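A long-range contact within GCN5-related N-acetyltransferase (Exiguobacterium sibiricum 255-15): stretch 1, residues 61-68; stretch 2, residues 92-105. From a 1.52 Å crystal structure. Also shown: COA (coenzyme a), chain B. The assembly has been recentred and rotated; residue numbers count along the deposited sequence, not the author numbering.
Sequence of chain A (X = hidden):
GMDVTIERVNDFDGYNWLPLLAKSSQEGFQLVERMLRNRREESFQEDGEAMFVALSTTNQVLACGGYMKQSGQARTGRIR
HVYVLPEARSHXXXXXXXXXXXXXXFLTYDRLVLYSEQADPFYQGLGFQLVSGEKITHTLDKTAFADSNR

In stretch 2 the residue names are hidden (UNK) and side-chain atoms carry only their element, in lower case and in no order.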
# COMPACT_ATOMS: atom_id res chain seq x y z
N VAL A 61 -14.63 -2.18 -4.63
CA VAL A 61 -13.22 -2.09 -4.24
C VAL A 61 -12.35 -2.38 -5.46
O VAL A 61 -12.45 -3.48 -6.05
CB VAL A 61 -12.86 -3.12 -3.14
CG1 VAL A 61 -11.34 -3.15 -2.90
CG2 VAL A 61 -13.60 -2.83 -1.87
N LEU A 62 -11.52 -1.42 -5.85
CA LEU A 62 -10.62 -1.62 -7.00
C LEU A 62 -9.15 -1.85 -6.61
O LEU A 62 -8.37 -2.31 -7.44
CB LEU A 62 -10.69 -0.43 -7.95
CG LEU A 62 -12.05 -0.05 -8.54
CD1 LEU A 62 -11.91 1.13 -9.44
CD2 LEU A 62 -12.68 -1.22 -9.27
N ALA A 63 -8.81 -1.53 -5.36
CA ALA A 63 -7.43 -1.63 -4.88
C ALA A 63 -7.39 -1.50 -3.38
O ALA A 63 -8.31 -0.99 -2.76
CB ALA A 63 -6.59 -0.53 -5.48
N CYS A 64 -6.29 -1.99 -2.82
CA CYS A 64 -6.01 -1.76 -1.42
C CYS A 64 -4.53 -1.47 -1.25
O CYS A 64 -3.73 -1.78 -2.13
CB CYS A 64 -6.41 -3.00 -0.58
SG CYS A 64 -5.56 -4.52 -0.99
N GLY A 65 -4.18 -0.91 -0.08
CA GLY A 65 -2.77 -0.70 0.26
C GLY A 65 -2.66 0.17 1.49
O GLY A 65 -3.48 1.04 1.72
N GLY A 66 -1.60 -0.04 2.25
CA GLY A 66 -1.45 0.70 3.47
C GLY A 66 -0.05 0.68 3.98
O GLY A 66 0.89 0.43 3.23
N TYR A 67 0.09 0.96 5.27
CA TYR A 67 1.40 1.01 5.90
C TYR A 67 1.29 0.69 7.38
O TYR A 67 0.23 0.80 8.00
CB TYR A 67 2.04 2.40 5.71
CG TYR A 67 1.35 3.47 6.50
CD1 TYR A 67 0.26 4.18 5.97
CD2 TYR A 67 1.76 3.79 7.79
CE1 TYR A 67 -0.39 5.17 6.71
CE2 TYR A 67 1.10 4.76 8.55
CZ TYR A 67 0.03 5.45 7.99
OH TYR A 67 -0.61 6.42 8.77
N MSE A 68 2.42 0.26 7.93
CA MSE A 68 2.55 0.04 9.36
C MSE A 68 4.03 0.06 9.73
O MSE A 68 4.89 0.28 8.88
CB MSE A 68 1.88 -1.28 9.76
CG MSE A 68 2.49 -2.52 9.15
SE MSE A 68 1.68 -4.17 9.78
CE MSE A 68 2.55 -4.23 11.49
N UNK A 92 -4.19 5.32 -13.03
CA UNK A 92 -3.76 6.25 -11.99
C UNK A 92 -4.15 5.90 -10.57
O UNK A 92 -3.86 6.64 -9.66
N UNK A 93 -4.82 4.77 -10.37
CA UNK A 93 -5.25 4.38 -9.01
C UNK A 93 -4.05 4.09 -8.09
O UNK A 93 -4.00 4.58 -6.95
c UNK A 93 -7.50 3.56 -9.84
c UNK A 93 -6.55 2.67 -7.68
c UNK A 93 -6.21 3.17 -9.08
c UNK A 93 -8.38 2.37 -10.18
N UNK A 94 -3.12 3.27 -8.55
CA UNK A 94 -1.96 2.94 -7.73
C UNK A 94 -1.21 4.20 -7.33
O UNK A 94 -0.76 4.34 -6.18
N UNK A 95 -1.03 5.11 -8.27
CA UNK A 95 -0.37 6.37 -7.96
C UNK A 95 -1.10 7.14 -6.88
O UNK A 95 -0.47 7.59 -5.93
c UNK A 95 0.51 8.53 -8.88
c UNK A 95 -0.17 7.22 -9.22
o UNK A 95 0.64 6.49 -10.14
N UNK A 96 -2.42 7.27 -6.99
CA UNK A 96 -3.18 8.02 -6.00
C UNK A 96 -3.10 7.36 -4.63
O UNK A 96 -2.96 8.02 -3.61
c UNK A 96 -4.63 8.14 -6.42
N UNK A 97 -3.17 6.03 -4.62
CA UNK A 97 -3.06 5.28 -3.38
C UNK A 97 -1.69 5.48 -2.71
O UNK A 97 -1.61 5.80 -1.52
c UNK A 97 -3.20 2.78 -2.60
c UNK A 97 -4.22 3.01 -1.49
c UNK A 97 -3.38 1.38 -3.21
c UNK A 97 -3.30 3.81 -3.70
N UNK A 98 -0.61 5.30 -3.47
CA UNK A 98 0.73 5.49 -2.91
C UNK A 98 0.97 6.91 -2.46
O UNK A 98 1.59 7.13 -1.43
c UNK A 98 2.33 3.63 -3.69
c UNK A 98 1.21 2.61 -3.65
c UNK A 98 3.16 3.54 -2.39
c UNK A 98 1.80 5.05 -3.89
N UNK A 99 0.50 7.88 -3.22
CA UNK A 99 0.71 9.30 -2.84
C UNK A 99 0.04 9.60 -1.50
O UNK A 99 0.61 10.30 -0.66
c UNK A 99 1.21 10.24 -5.12
c UNK A 99 0.26 10.27 -3.94
o UNK A 99 -0.28 11.71 -6.26
c UNK A 99 0.86 11.19 -6.24
o UNK A 99 1.73 11.39 -7.11
N UNK A 100 -1.14 9.03 -1.27
CA UNK A 100 -1.84 9.19 -0.00
C UNK A 100 -1.09 8.50 1.14
O UNK A 100 -0.86 9.08 2.20
c UNK A 100 -4.12 8.97 1.11
c UNK A 100 -5.57 8.58 0.88
c UNK A 100 -6.44 8.90 2.08
c UNK A 100 -3.27 8.66 -0.10
n UNK A 100 -6.91 10.33 2.07
N UNK A 101 -0.68 7.25 0.88
CA UNK A 101 0.08 6.48 1.85
C UNK A 101 1.36 7.20 2.25
O UNK A 101 1.69 7.32 3.43
c UNK A 101 1.49 4.40 2.14
c UNK A 101 0.43 5.09 1.28
c UNK A 101 -0.84 4.22 1.20
c UNK A 101 -0.67 2.94 0.39
N UNK A 102 2.11 7.67 1.26
CA UNK A 102 3.42 8.28 1.51
C UNK A 102 3.26 9.55 2.34
O UNK A 102 3.97 9.77 3.32
c UNK A 102 4.13 8.57 0.18
c UNK A 102 4.46 7.29 -0.53
c UNK A 102 6.43 8.21 -2.04
se UNK A 102 4.89 7.57 -2.39
N UNK A 103 2.33 10.39 1.92
CA UNK A 103 2.14 11.65 2.60
C UNK A 103 1.75 11.45 4.07
O UNK A 103 2.26 12.15 4.97
c UNK A 103 1.13 12.49 1.83
o UNK A 103 0.95 13.75 2.44
N UNK A 104 0.88 10.49 4.34
CA UNK A 104 0.46 10.25 5.71
C UNK A 104 1.56 9.54 6.51
O UNK A 104 1.82 9.91 7.65
o UNK A 104 -2.77 7.43 7.79
c UNK A 104 -1.34 9.21 7.16
o UNK A 104 -3.64 9.09 6.62
c UNK A 104 -0.82 9.43 5.76
c UNK A 104 -2.68 8.53 7.19
N UNK A 105 2.19 8.52 5.93
CA UNK A 105 3.13 7.72 6.67
C UNK A 105 4.35 8.52 7.08
O UNK A 105 4.94 8.26 8.13
c UNK A 105 3.55 6.50 5.86
N1A COA B . 1.09 -3.50 -14.20
C2A COA B . 2.22 -3.09 -13.52
N3A COA B . 2.61 -1.77 -13.51
C4A COA B . 1.86 -0.85 -14.18
C5A COA B . 0.72 -1.24 -14.88
C6A COA B . 0.33 -2.57 -14.88
N6A COA B . -0.69 -2.99 -15.63
N7A COA B . 0.20 -0.12 -15.44
C8A COA B . 0.97 0.94 -15.12
N9A COA B . 2.01 0.49 -14.34
C1B COA B . 3.12 1.27 -13.80
C2B COA B . 3.73 2.20 -14.83
O2B COA B . 5.12 2.30 -14.62
C3B COA B . 3.06 3.52 -14.56
O3B COA B . 3.82 4.64 -14.92
P3B COA B . 3.32 5.51 -16.18
O7A COA B . 4.26 6.68 -16.40
O8A COA B . 3.29 4.60 -17.38
O9A COA B . 1.92 6.04 -15.92
C4B COA B . 2.89 3.46 -13.05
O4B COA B . 2.63 2.10 -12.76
C5B COA B . 1.78 4.37 -12.53
O5B COA B . 0.56 4.04 -13.14
P1A COA B . -0.81 3.81 -12.32
O1A COA B . -0.99 4.82 -11.23
O2A COA B . -1.88 3.78 -13.36
O3A COA B . -0.53 2.34 -11.76
P2A COA B . -1.59 1.21 -11.34
O4A COA B . -2.91 1.79 -10.88
O5A COA B . -1.64 0.18 -12.41
O6A COA B . -0.84 0.63 -10.05
CBP COA B . 0.48 -1.33 -9.48
CCP COA B . 0.46 0.05 -10.15
CDP COA B . 0.21 -1.17 -7.99
CEP COA B . 1.88 -1.93 -9.69
CAP COA B . -0.62 -2.22 -10.11
OAP COA B . -0.46 -2.24 -11.51
C9P COA B . -0.53 -3.63 -9.59
O9P COA B . -1.14 -4.00 -8.38
N8P COA B . 0.17 -4.47 -10.35
C7P COA B . 0.34 -5.87 -9.99
C6P COA B . 1.72 -6.38 -10.40
C5P COA B . 1.85 -6.42 -11.91
O5P COA B . 1.06 -5.78 -12.62
N4P COA B . 2.84 -7.15 -12.41
C3P COA B . 3.26 -7.05 -13.79
C2P COA B . 2.22 -7.62 -14.76
S1P COA B . 1.74 -9.34 -14.43
O HOH W 1 1.21 8.57 9.96

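Position 92 has no side-chain atoms, so it is glycine, G92. With phi/psi of 87/2, a CB would be jammed against the preceding carbonyl oxygen. It occupies the N-cap, and its N donates a hydrogen bond to COA O2A (2.8 Å).

Position 93 carries four carbons forked at the first, one arm two carbons long; they touch L62 and A63. This is isoleucine, I93. Its CD1 lies 3.8 Å from L62 CD1 and its CG2 3.9 Å from A63 CB, a good fit for a branched apolar chain over the small alanine.

Position 94 again has no side chain: G94. A CB here would come within 2.1 Å of COA O6A, whereas the bare backbone lets G94 N bond COA O4A at 2.8 Å.

Position 95 shows one carbon bearing an oxygen and a carbon, clear of the strand: threonine, T95. Its OG1 donates to COA O1A at 2.6 Å, and its N reaches the same oxygen at 3.0 Å.

Position 96, a single carbon out of reach of the strand, is alanine, A96, small and helix-compatible.

Position 97 has four carbons forked at the second, packed against A63, C64 and G65: leucine, L97. Its CD2 lies 3.4 Å from C64 O; an ideal CB on G65 would sit only 3.0 Å from that CD2.

Position 98 has the same fork but no strand contact: L98, apolar and buried. Its CA-to-CB bond points sideways; the end comes nearer but stays 6.5 Å away.

Position 99, three carbons ending in two oxygens, is glutamate, E99; position 100, four carbons in a row ending in nitrogen, is lysine, K100. Both are out of the strand's reach, where charged ends can meet solvent.

Position 101 has four carbons forked at the first, one arm two carbons long, touching G65, G66 and Y67: I101. Its CD1 approaches G66 N to 3.6 Å, and its CG2 lies 4.0 Å from Y67 CD1.

Position 102, two carbons, selenium and a carbon, is selenomethionine, M102, buried, its CA-to-CB bond directed away. Position 103, one carbon and one oxygen, is serine, S103, polar and suitably exposed.

Position 104 has three carbons, the third with two oxygens, one meeting the Y67 hydroxyl: glutamate, E104. Y67 OH donates to E104 OE2 at 2.6 Å, near the ring plane, giving the buried tyrosine's hydroxyl an acceptor.

Position 105, one carbon over a Y67 ring face, is alanine, A105. Its CB sits 3.8 Å from the Y67 ring centroid, a CH-pi contact.

Helix and strand thus run nearly parallel, at 16°. I93, L97, I101 and A105 pack against residues 62 to 67, the missing side chain of G65 leaves room for L97 and I101, and Y67 anchors the far end, where a water also donates to Y67 OH and E104 O.

Stretch 2 (92-105) GIGTALLEKIMSEA
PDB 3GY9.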